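PDB 6D25: alpha-L-arabinosidase from Xanthomonas axonopodis pv. citri, which probably hydrolyses terminal alpha-L-arabinofuranosyl side groups of arabinoxylans, including those on internally di-substituted xylose units, as a family GH51 arabinofuranosidase. Local coordinates for residues Met140-Gly154 and Arg188-Asn201. Residues are numbered along the deposited sequence; the frame is centred on the assembly and turned at random.
Sequences MDFTELLGTQAYIAG and RDAPWQVPYFGVGN
Asp141 OD1 accepts hydrogen bonds from Trp192 NE1 at 2.9 Å and from a water that also bridges to Arg188 NH1, tying helix 136-146 of the (beta/alpha)8 barrel to the loop leading into strand 196-199. The carboxylate oxygen lies in the indole plane, yet the N-H reaches it from above the carboxylate plane, 36° out of it. Trp192 is sandwiched: Met140 CB makes a CH-pi contact with the five-membered ring, 3.3 Å from its centroid, and Arg188 CG lies over the opposite face, toward the rim. Bent at chi2 (68°), the arginine chain lays its guanidinium over Trp192 CD1; at the edge of the group NH1 forms a salt bridge with Glu144 OE1 at 2.8 Å, while NE donates to Ala190 O and NH2 to Pro191 O. Four acceptors, one a water, thus fix the group's rotation.

Further along, three backbone hydrogen bonds join the adjacent parallel strands 149-154 and 196-199: Ile152 N to Tyr196 O, Gly198 N to Ile152 O (2.7 Å) and Gly154 N to Gly198 O. On the outer, helix-covered face Ile152 CG2 packs on Phe197 CE2, against helix 161-172; toward the barrel interior, Tyr151 CD1 lies 3.7 Å from Tyr196 CB. At the strands' start, Tyr196 OH donates to Gln149 OE1 at 2.7 Å, with amide and ring planes 86° apart.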
ATOM      1  N   MET A 140     -12.505  -5.849 -24.996  1.00 15.39           N
ATOM      2  CA  MET A 140     -12.777  -4.529 -25.555  1.00 16.12           C
ATOM      3  C   MET A 140     -13.336  -4.645 -26.977  1.00 16.18           C
ATOM      4  O   MET A 140     -14.263  -3.883 -27.352  1.00 16.21           O
ATOM      5  CB  MET A 140     -11.527  -3.641 -25.525  1.00 16.26           C
ATOM      6  CG  MET A 140     -11.094  -3.277 -24.129  1.00 16.82           C
ATOM      7  SD  MET A 140     -12.382  -2.436 -23.143  1.00 17.19           S
ATOM      8  CE  MET A 140     -12.376  -0.866 -23.993  1.00 17.37           C
ATOM      9  N   ASP A 141     -12.823  -5.566 -27.773  1.00 16.93           N
ATOM     10  CA  ASP A 141     -13.343  -5.756 -29.126  1.00 17.62           C
ATOM     11  C   ASP A 141     -14.760  -6.349 -29.057  1.00 17.42           C
ATOM     12  O   ASP A 141     -15.579  -6.077 -29.936  1.00 17.16           O
ATOM     13  CB  ASP A 141     -12.400  -6.613 -29.974  1.00 18.93           C
ATOM     14  CG  ASP A 141     -11.097  -5.922 -30.348  1.00 20.51           C
ATOM     15  OD1 ASP A 141     -11.037  -4.662 -30.291  1.00 19.65           O
ATOM     16  OD2 ASP A 141     -10.145  -6.661 -30.665  1.00 21.54           O
ATOM     17  N   PHE A 142     -15.066  -7.113 -28.045  1.00 16.99           N
ATOM     18  CA  PHE A 142     -16.454  -7.604 -27.826  1.00 17.14           C
ATOM     19  C   PHE A 142     -17.393  -6.416 -27.561  1.00 16.99           C
ATOM     20  O   PHE A 142     -18.500  -6.379 -28.153  1.00 16.78           O
ATOM     21  CB  PHE A 142     -16.489  -8.593 -26.660  1.00 17.53           C
ATOM     22  CG  PHE A 142     -17.842  -9.155 -26.309  1.00 17.42           C
ATOM     23  CD1 PHE A 142     -18.454 -10.053 -27.155  1.00 17.66           C
ATOM     24  CD2 PHE A 142     -18.471  -8.819 -25.119  1.00 17.60           C
ATOM     25  CE1 PHE A 142     -19.667 -10.629 -26.821  1.00 17.71           C
ATOM     26  CE2 PHE A 142     -19.679  -9.430 -24.770  1.00 17.82           C
ATOM     27  CZ  PHE A 142     -20.282 -10.300 -25.636  1.00 17.11           C
ATOM     28  N   THR A 143     -16.970  -5.459 -26.741  1.00 16.72           N
ATOM     29  CA  THR A 143     -17.826  -4.286 -26.502  1.00 17.52           C
ATOM     30  C   THR A 143     -18.091  -3.553 -27.819  1.00 18.07           C
ATOM     31  O   THR A 143     -19.235  -3.128 -28.046  1.00 17.92           O
ATOM     32  CB  THR A 143     -17.292  -3.322 -25.430  1.00 17.17           C
ATOM     33  OG1 THR A 143     -16.072  -2.707 -25.867  1.00 17.28           O
ATOM     34  CG2 THR A 143     -17.099  -4.032 -24.098  1.00 17.77           C
ATOM     35  N   GLU A 144     -17.089  -3.434 -28.692  1.00 18.90           N
ATOM     36  CA  GLU A 144     -17.300  -2.744 -29.962  1.00 19.62           C
ATOM     37  C   GLU A 144     -18.241  -3.551 -30.859  1.00 19.71           C
ATOM     38  O   GLU A 144     -19.076  -2.951 -31.526  1.00 18.63           O
ATOM     39  CB  GLU A 144     -15.983  -2.439 -30.672  1.00 19.96           C
ATOM     40  CG  GLU A 144     -15.219  -1.344 -29.961  1.00 20.67           C
ATOM     41  CD  GLU A 144     -14.165  -0.630 -30.756  1.00 21.86           C
ATOM     42  OE1 GLU A 144     -13.835  -1.118 -31.896  1.00 22.31           O
ATOM     43  OE2 GLU A 144     -13.631   0.380 -30.234  1.00 22.49           O
ATOM     44  N   LEU A 145     -18.130  -4.885 -30.849  1.00 19.95           N
ATOM     45  CA  LEU A 145     -19.014  -5.704 -31.665  1.00 20.82           C
ATOM     46  C   LEU A 145     -20.470  -5.506 -31.218  1.00 20.64           C
ATOM     47  O   LEU A 145     -21.355  -5.497 -32.040  1.00 19.70           O
ATOM     48  CB  LEU A 145     -18.602  -7.177 -31.541  1.00 22.39           C
ATOM     49  CG  LEU A 145     -19.351  -8.171 -32.439  1.00 22.89           C
ATOM     50  CD1 LEU A 145     -19.119  -7.893 -33.919  1.00 24.24           C
ATOM     51  CD2 LEU A 145     -18.913  -9.590 -32.145  1.00 23.38           C
ATOM     52  N   LEU A 146     -20.713  -5.385 -29.907  1.00 20.07           N
ATOM     53  CA  LEU A 146     -22.065  -5.172 -29.393  1.00 21.24           C
ATOM     54  C   LEU A 146     -22.513  -3.723 -29.562  1.00 21.41           C
ATOM     55  O   LEU A 146     -23.687  -3.471 -29.368  1.00 22.19           O
ATOM     56  CB  LEU A 146     -22.153  -5.483 -27.898  1.00 21.44           C
ATOM     57  CG  LEU A 146     -21.971  -6.953 -27.476  1.00 22.82           C
ATOM     58  CD1 LEU A 146     -22.273  -7.137 -26.005  1.00 23.68           C
ATOM     59  CD2 LEU A 146     -22.795  -7.909 -28.258  1.00 23.60           C
ATOM     60  N   GLY A 147     -21.598  -2.780 -29.780  1.00 21.57           N
ATOM     61  CA  GLY A 147     -21.922  -1.354 -29.738  1.00 21.55           C
ATOM     62  C   GLY A 147     -22.186  -0.885 -28.311  1.00 21.78           C
ATOM     63  O   GLY A 147     -22.948   0.069 -28.119  1.00 23.32           O
ATOM     64  N   THR A 148     -21.554  -1.505 -27.310  1.00 19.63           N
ATOM     65  CA  THR A 148     -21.770  -1.173 -25.877  1.00 18.98           C
ATOM     66  C   THR A 148     -20.530  -0.478 -25.293  1.00 18.34           C
ATOM     67  O   THR A 148     -19.450  -0.444 -25.927  1.00 17.26           O
ATOM     68  CB  THR A 148     -22.145  -2.434 -25.081  1.00 20.04           C
ATOM     69  OG1 THR A 148     -22.769  -2.007 -23.868  1.00 21.75           O
ATOM     70  CG2 THR A 148     -20.950  -3.312 -24.742  1.00 20.24           C
ATOM     71  N   GLN A 149     -20.693   0.094 -24.107  1.00 17.23           N
ATOM     72  CA  GLN A 149     -19.595   0.774 -23.417  1.00 17.63           C
ATOM     73  C   GLN A 149     -18.875  -0.201 -22.480  1.00 16.91           C
ATOM     74  O   GLN A 149     -19.504  -1.058 -21.856  1.00 17.24           O
ATOM     75  CB  GLN A 149     -20.118   1.990 -22.654  1.00 17.88           C
ATOM     76  CG  GLN A 149     -20.561   3.134 -23.568  1.00 18.89           C
ATOM     77  CD  GLN A 149     -21.018   4.323 -22.745  1.00 20.13           C
ATOM     78  OE1 GLN A 149     -21.749   4.185 -21.761  1.00 21.32           O
ATOM     79  NE2 GLN A 149     -20.514   5.499 -23.067  1.00 20.69           N
ATOM     80  N   ALA A 150     -17.564  -0.023 -22.334  1.00 16.24           N
ATOM     81  CA  ALA A 150     -16.751  -0.797 -21.406  1.00 15.99           C
ATOM     82  C   ALA A 150     -16.764  -0.106 -20.037  1.00 15.57           C
ATOM     83  O   ALA A 150     -16.493   1.102 -19.937  1.00 15.83           O
ATOM     84  CB  ALA A 150     -15.332  -0.870 -21.925  1.00 16.30           C
ATOM     85  N   TYR A 151     -17.054  -0.870 -18.990  1.00 15.11           N
ATOM     86  CA  TYR A 151     -16.886  -0.477 -17.631  1.00 15.19           C
ATOM     87  C   TYR A 151     -15.793  -1.387 -17.043  1.00 15.23           C
ATOM     88  O   TYR A 151     -16.047  -2.549 -16.728  1.00 15.06           O
ATOM     89  CB  TYR A 151     -18.244  -0.556 -16.937  1.00 15.86           C
ATOM     90  CG  TYR A 151     -18.284  -0.294 -15.447  1.00 16.57           C
ATOM     91  CD1 TYR A 151     -17.173   0.077 -14.717  1.00 16.72           C
ATOM     92  CD2 TYR A 151     -19.500  -0.383 -14.785  1.00 17.69           C
ATOM     93  CE1 TYR A 151     -17.275   0.319 -13.356  1.00 17.83           C
ATOM     94  CE2 TYR A 151     -19.610  -0.137 -13.419  1.00 18.22           C
ATOM     95  CZ  TYR A 151     -18.494   0.213 -12.698  1.00 18.66           C
ATOM     96  OH  TYR A 151     -18.593   0.423 -11.356  1.00 19.72           O
ATOM     97  N   ILE A 152     -14.571  -0.882 -16.949  1.00 15.33           N
ATOM     98  CA  ILE A 152     -13.419  -1.689 -16.570  1.00 15.51           C
ATOM     99  C   ILE A 152     -13.277  -1.653 -15.058  1.00 15.50           C
ATOM    100  O   ILE A 152     -13.272  -0.575 -14.496  1.00 15.75           O
ATOM    101  CB  ILE A 152     -12.138  -1.158 -17.245  1.00 16.20           C
ATOM    102  CG1 ILE A 152     -12.209  -1.291 -18.761  1.00 16.70           C
ATOM    103  CG2 ILE A 152     -10.883  -1.840 -16.669  1.00 16.56           C
ATOM    104  CD1 ILE A 152     -12.235  -2.719 -19.238  1.00 16.70           C
ATOM    105  N   ALA A 153     -13.095  -2.811 -14.436  1.00 15.39           N
ATOM    106  CA  ALA A 153     -12.879  -2.942 -12.982  1.00 15.75           C
ATOM    107  C   ALA A 153     -11.386  -3.130 -12.726  1.00 15.42           C
ATOM    108  O   ALA A 153     -10.814  -4.153 -13.102  1.00 15.60           O
ATOM    109  CB  ALA A 153     -13.681  -4.079 -12.416  1.00 16.08           C
ATOM    110  N   GLY A 154     -10.768  -2.116 -12.114  1.00 15.78           N
ATOM    111  CA  GLY A 154      -9.318  -2.131 -11.856  1.00 16.06           C
ATOM    112  C   GLY A 154      -8.946  -2.741 -10.508  1.00 16.65           C
ATOM    113  O   GLY A 154      -9.747  -2.789  -9.537  1.00 17.06           O
ATOM    114  N   ARG A 188      -4.483  -3.808 -32.138  1.00 20.62           N
ATOM    115  CA  ARG A 188      -5.444  -2.709 -32.027  1.00 20.43           C
ATOM    116  C   ARG A 188      -4.719  -1.366 -32.218  1.00 20.77           C
ATOM    117  O   ARG A 188      -4.042  -0.839 -31.323  1.00 18.94           O
ATOM    118  CB  ARG A 188      -6.132  -2.760 -30.661  1.00 19.76           C
ATOM    119  CG  ARG A 188      -7.068  -1.601 -30.414  1.00 19.86           C
ATOM    120  CD  ARG A 188      -8.305  -1.638 -31.304  1.00 20.21           C
ATOM    121  NE  ARG A 188      -9.055  -0.387 -31.113  1.00 20.25           N
ATOM    122  CZ  ARG A 188     -10.345  -0.210 -31.381  1.00 20.01           C
ATOM    123  NH1 ARG A 188     -11.081  -1.211 -31.818  1.00 18.98           N
ATOM    124  NH2 ARG A 188     -10.902   0.957 -31.131  1.00 19.46           N
ATOM    125  N   ASP A 189      -4.883  -0.784 -33.382  1.00 21.74           N
ATOM    126  CA  ASP A 189      -4.167   0.438 -33.742  1.00 23.71           C
ATOM    127  C   ASP A 189      -4.729   1.629 -32.955  1.00 22.65           C
ATOM    128  O   ASP A 189      -3.979   2.344 -32.286  1.00 22.07           O
ATOM    129  CB  ASP A 189      -4.186   0.655 -35.256  1.00 26.30           C
ATOM    130  CG  ASP A 189      -3.502   1.946 -35.700  1.00 29.78           C
ATOM    131  OD1 ASP A 189      -2.453   2.312 -35.149  1.00 32.66           O
ATOM    132  OD2 ASP A 189      -4.037   2.570 -36.595  1.00 37.01           O
ATOM    133  N   ALA A 190      -6.029   1.866 -33.080  1.00 21.86           N
ATOM    134  CA  ALA A 190      -6.638   3.039 -32.429  1.00 21.72           C
ATOM    135  C   ALA A 190      -6.893   2.718 -30.954  1.00 20.61           C
ATOM    136  O   ALA A 190      -7.116   1.582 -30.592  1.00 19.38           O
ATOM    137  CB  ALA A 190      -7.938   3.411 -33.133  1.00 22.03           C
ATOM    138  N   PRO A 191      -6.893   3.740 -30.116  1.00 20.35           N
ATOM    139  CA  PRO A 191      -7.367   3.546 -28.753  1.00 19.60           C
ATOM    140  C   PRO A 191      -8.807   2.994 -28.719  1.00 18.86           C
ATOM    141  O   PRO A 191      -9.571   3.210 -29.655  1.00 18.39           O
ATOM    142  CB  PRO A 191      -7.421   4.954 -28.135  1.00 20.22           C
ATOM    143  CG  PRO A 191      -6.557   5.795 -28.998  1.00 20.96           C
ATOM    144  CD  PRO A 191      -6.563   5.145 -30.376  1.00 20.79           C
ATOM    145  N   TRP A 192      -9.149   2.305 -27.653  1.00 17.71           N
ATOM    146  CA  TRP A 192     -10.530   2.037 -27.325  1.00 17.34           C
ATOM    147  C   TRP A 192     -11.057   3.170 -26.431  1.00 17.70           C
ATOM    148  O   TRP A 192     -10.302   3.915 -25.816  1.00 18.03           O
ATOM    149  CB  TRP A 192     -10.681   0.731 -26.549  1.00 17.00           C
ATOM    150  CG  TRP A 192     -10.348  -0.546 -27.258  1.00 16.76           C
ATOM    151  CD1 TRP A 192     -11.120  -1.222 -28.156  1.00 16.81           C
ATOM    152  CD2 TRP A 192      -9.193  -1.363 -27.017  1.00 16.72           C
ATOM    153  NE1 TRP A 192     -10.504  -2.384 -28.508  1.00 16.86           N
ATOM    154  CE2 TRP A 192      -9.329  -2.517 -27.807  1.00 16.82           C
ATOM    155  CE3 TRP A 192      -8.084  -1.253 -26.182  1.00 16.83           C
ATOM    156  CZ2 TRP A 192      -8.382  -3.541 -27.810  1.00 17.07           C
ATOM    157  CZ3 TRP A 192      -7.135  -2.251 -26.198  1.00 16.99           C
ATOM    158  CH2 TRP A 192      -7.290  -3.391 -26.994  1.00 17.20           C
ATOM    159  N   GLN A 193     -12.367   3.247 -26.323  1.00 17.33           N
ATOM    160  CA  GLN A 193     -13.026   4.100 -25.358  1.00 17.68           C
ATOM    161  C   GLN A 193     -13.206   3.326 -24.053  1.00 16.91           C
ATOM    162  O   GLN A 193     -13.709   2.192 -24.058  1.00 15.68           O
ATOM    163  CB  GLN A 193     -14.398   4.548 -25.891  1.00 18.49           C
ATOM    164  CG  GLN A 193     -14.331   5.276 -27.228  1.00 19.69           C
ATOM    165  CD  GLN A 193     -13.584   6.589 -27.148  1.00 20.94           C
ATOM    166  OE1 GLN A 193     -13.937   7.454 -26.346  1.00 22.43           O
ATOM    167  NE2 GLN A 193     -12.555   6.729 -27.960  1.00 20.18           N
ATOM    168  N   VAL A 194     -12.788   3.957 -22.958  1.00 17.17           N
ATOM    169  CA  VAL A 194     -12.959   3.438 -21.610  1.00 17.42           C
ATOM    170  C   VAL A 194     -13.715   4.478 -20.774  1.00 17.48           C
ATOM    171  O   VAL A 194     -13.115   5.255 -20.018  1.00 17.45           O
ATOM    172  CB  VAL A 194     -11.615   3.047 -20.964  1.00 17.89           C
ATOM    173  CG1 VAL A 194     -11.842   2.458 -19.578  1.00 18.17           C
ATOM    174  CG2 VAL A 194     -10.840   2.053 -21.833  1.00 18.92           C
ATOM    175  N   PRO A 195     -15.037   4.472 -20.888  1.00 17.07           N
ATOM    176  CA  PRO A 195     -15.780   5.565 -20.288  1.00 16.62           C
ATOM    177  C   PRO A 195     -15.959   5.452 -18.767  1.00 16.04           C
ATOM    178  O   PRO A 195     -16.138   6.496 -18.121  1.00 16.25           O
ATOM    179  CB  PRO A 195     -17.143   5.568 -20.977  1.00 17.16           C
ATOM    180  CG  PRO A 195     -17.283   4.133 -21.451  1.00 17.56           C
ATOM    181  CD  PRO A 195     -15.860   3.760 -21.874  1.00 17.47           C
ATOM    182  N   TYR A 196     -15.896   4.242 -18.209  1.00 15.73           N
ATOM    183  CA  TYR A 196     -16.065   4.008 -16.788  1.00 15.30           C
ATOM    184  C   TYR A 196     -14.940   3.107 -16.295  1.00 14.97           C
ATOM    185  O   TYR A 196     -14.618   2.108 -16.928  1.00 14.52           O
ATOM    186  CB  TYR A 196     -17.418   3.362 -16.474  1.00 15.61           C
ATOM    187  CG  TYR A 196     -18.584   3.950 -17.234  1.00 16.01           C
ATOM    188  CD1 TYR A 196     -19.120   5.184 -16.902  1.00 17.00           C
ATOM    189  CD2 TYR A 196     -19.138   3.280 -18.292  1.00 16.68           C
ATOM    190  CE1 TYR A 196     -20.173   5.743 -17.616  1.00 17.95           C
ATOM    191  CE2 TYR A 196     -20.209   3.801 -18.997  1.00 17.58           C
ATOM    192  CZ  TYR A 196     -20.730   5.046 -18.675  1.00 18.04           C
ATOM    193  OH  TYR A 196     -21.743   5.568 -19.438  1.00 17.73           O
ATOM    194  N   PHE A 197     -14.387   3.456 -15.154  1.00 14.61           N
ATOM    195  CA  PHE A 197     -13.269   2.714 -14.577  1.00 15.22           C
ATOM    196  C   PHE A 197     -13.501   2.599 -13.063  1.00 15.27           C
ATOM    197  O   PHE A 197     -13.567   3.627 -12.358  1.00 15.52           O
ATOM    198  CB  PHE A 197     -11.939   3.424 -14.854  1.00 15.71           C
ATOM    199  CG  PHE A 197     -10.736   2.548 -14.656  1.00 16.62           C
ATOM    200  CD1 PHE A 197     -10.278   2.254 -13.397  1.00 17.48           C
ATOM    201  CD2 PHE A 197     -10.096   1.984 -15.746  1.00 18.27           C
ATOM    202  CE1 PHE A 197      -9.168   1.435 -13.210  1.00 18.31           C
ATOM    203  CE2 PHE A 197      -9.008   1.136 -15.582  1.00 18.49           C
ATOM    204  CZ  PHE A 197      -8.569   0.845 -14.315  1.00 18.34           C
ATOM    205  N   GLY A 198     -13.694   1.371 -12.604  1.00 15.31           N
ATOM    206  CA  GLY A 198     -13.891   1.066 -11.170  1.00 15.89           C
ATOM    207  C   GLY A 198     -12.565   0.990 -10.431  1.00 15.94           C
ATOM    208  O   GLY A 198     -11.656   0.237 -10.812  1.00 17.08           O
ATOM    209  N   VAL A 199     -12.439   1.768  -9.388  1.00 16.52           N
ATOM    210  CA  VAL A 199     -11.196   1.838  -8.617  1.00 17.64           C
ATOM    211  C   VAL A 199     -11.349   0.995  -7.358  1.00 19.00           C
ATOM    212  O   VAL A 199     -11.459   1.523  -6.238  1.00 19.04           O
ATOM    213  CB  VAL A 199     -10.781   3.285  -8.341  1.00 17.65           C
ATOM    214  CG1 VAL A 199      -9.406   3.353  -7.723  1.00 17.61           C
ATOM    215  CG2 VAL A 199     -10.795   4.115  -9.609  1.00 17.90           C
ATOM    216  N   GLY A 200     -11.329  -0.318  -7.578  1.00 21.41           N
ATOM    217  CA  GLY A 200     -11.499  -1.323  -6.507  1.00 21.64           C
ATOM    218  C   GLY A 200     -12.908  -1.835  -6.437  1.00 22.73           C
ATOM    219  O   GLY A 200     -13.845  -1.122  -6.771  1.00 24.62           O
ATOM    220  N   ASN A 201     -13.052  -3.092  -6.035  1.00 23.50           N
ATOM    221  CA  ASN A 201     -14.349  -3.811  -6.000  1.00 24.96           C
ATOM    222  C   ASN A 201     -14.500  -4.472  -4.608  1.00 23.48           C
ATOM    223  O   ASN A 201     -13.630  -5.105  -4.114  1.00 24.61           O
ATOM    224  CB  ASN A 201     -14.408  -4.824  -7.139  1.00 27.81           C
ATOM    225  CG  ASN A 201     -13.965  -4.249  -8.481  1.00 32.16           C
ATOM    226  OD1 ASN A 201     -14.792  -3.624  -9.193  1.00 38.09           O
ATOM    227  ND2 ASN A 201     -12.638  -4.276  -8.770  1.00 33.08           N
TER
HETATM  228  O   HOH W   1     -10.269  -3.852 -32.631  1.00 26.91           O
HETATM  229  O   HOH W   2     -14.057   1.318 -27.730  1.00 17.25           O
HETATM  230  O   HOH W   3     -16.366   1.506 -24.487  1.00 13.43           O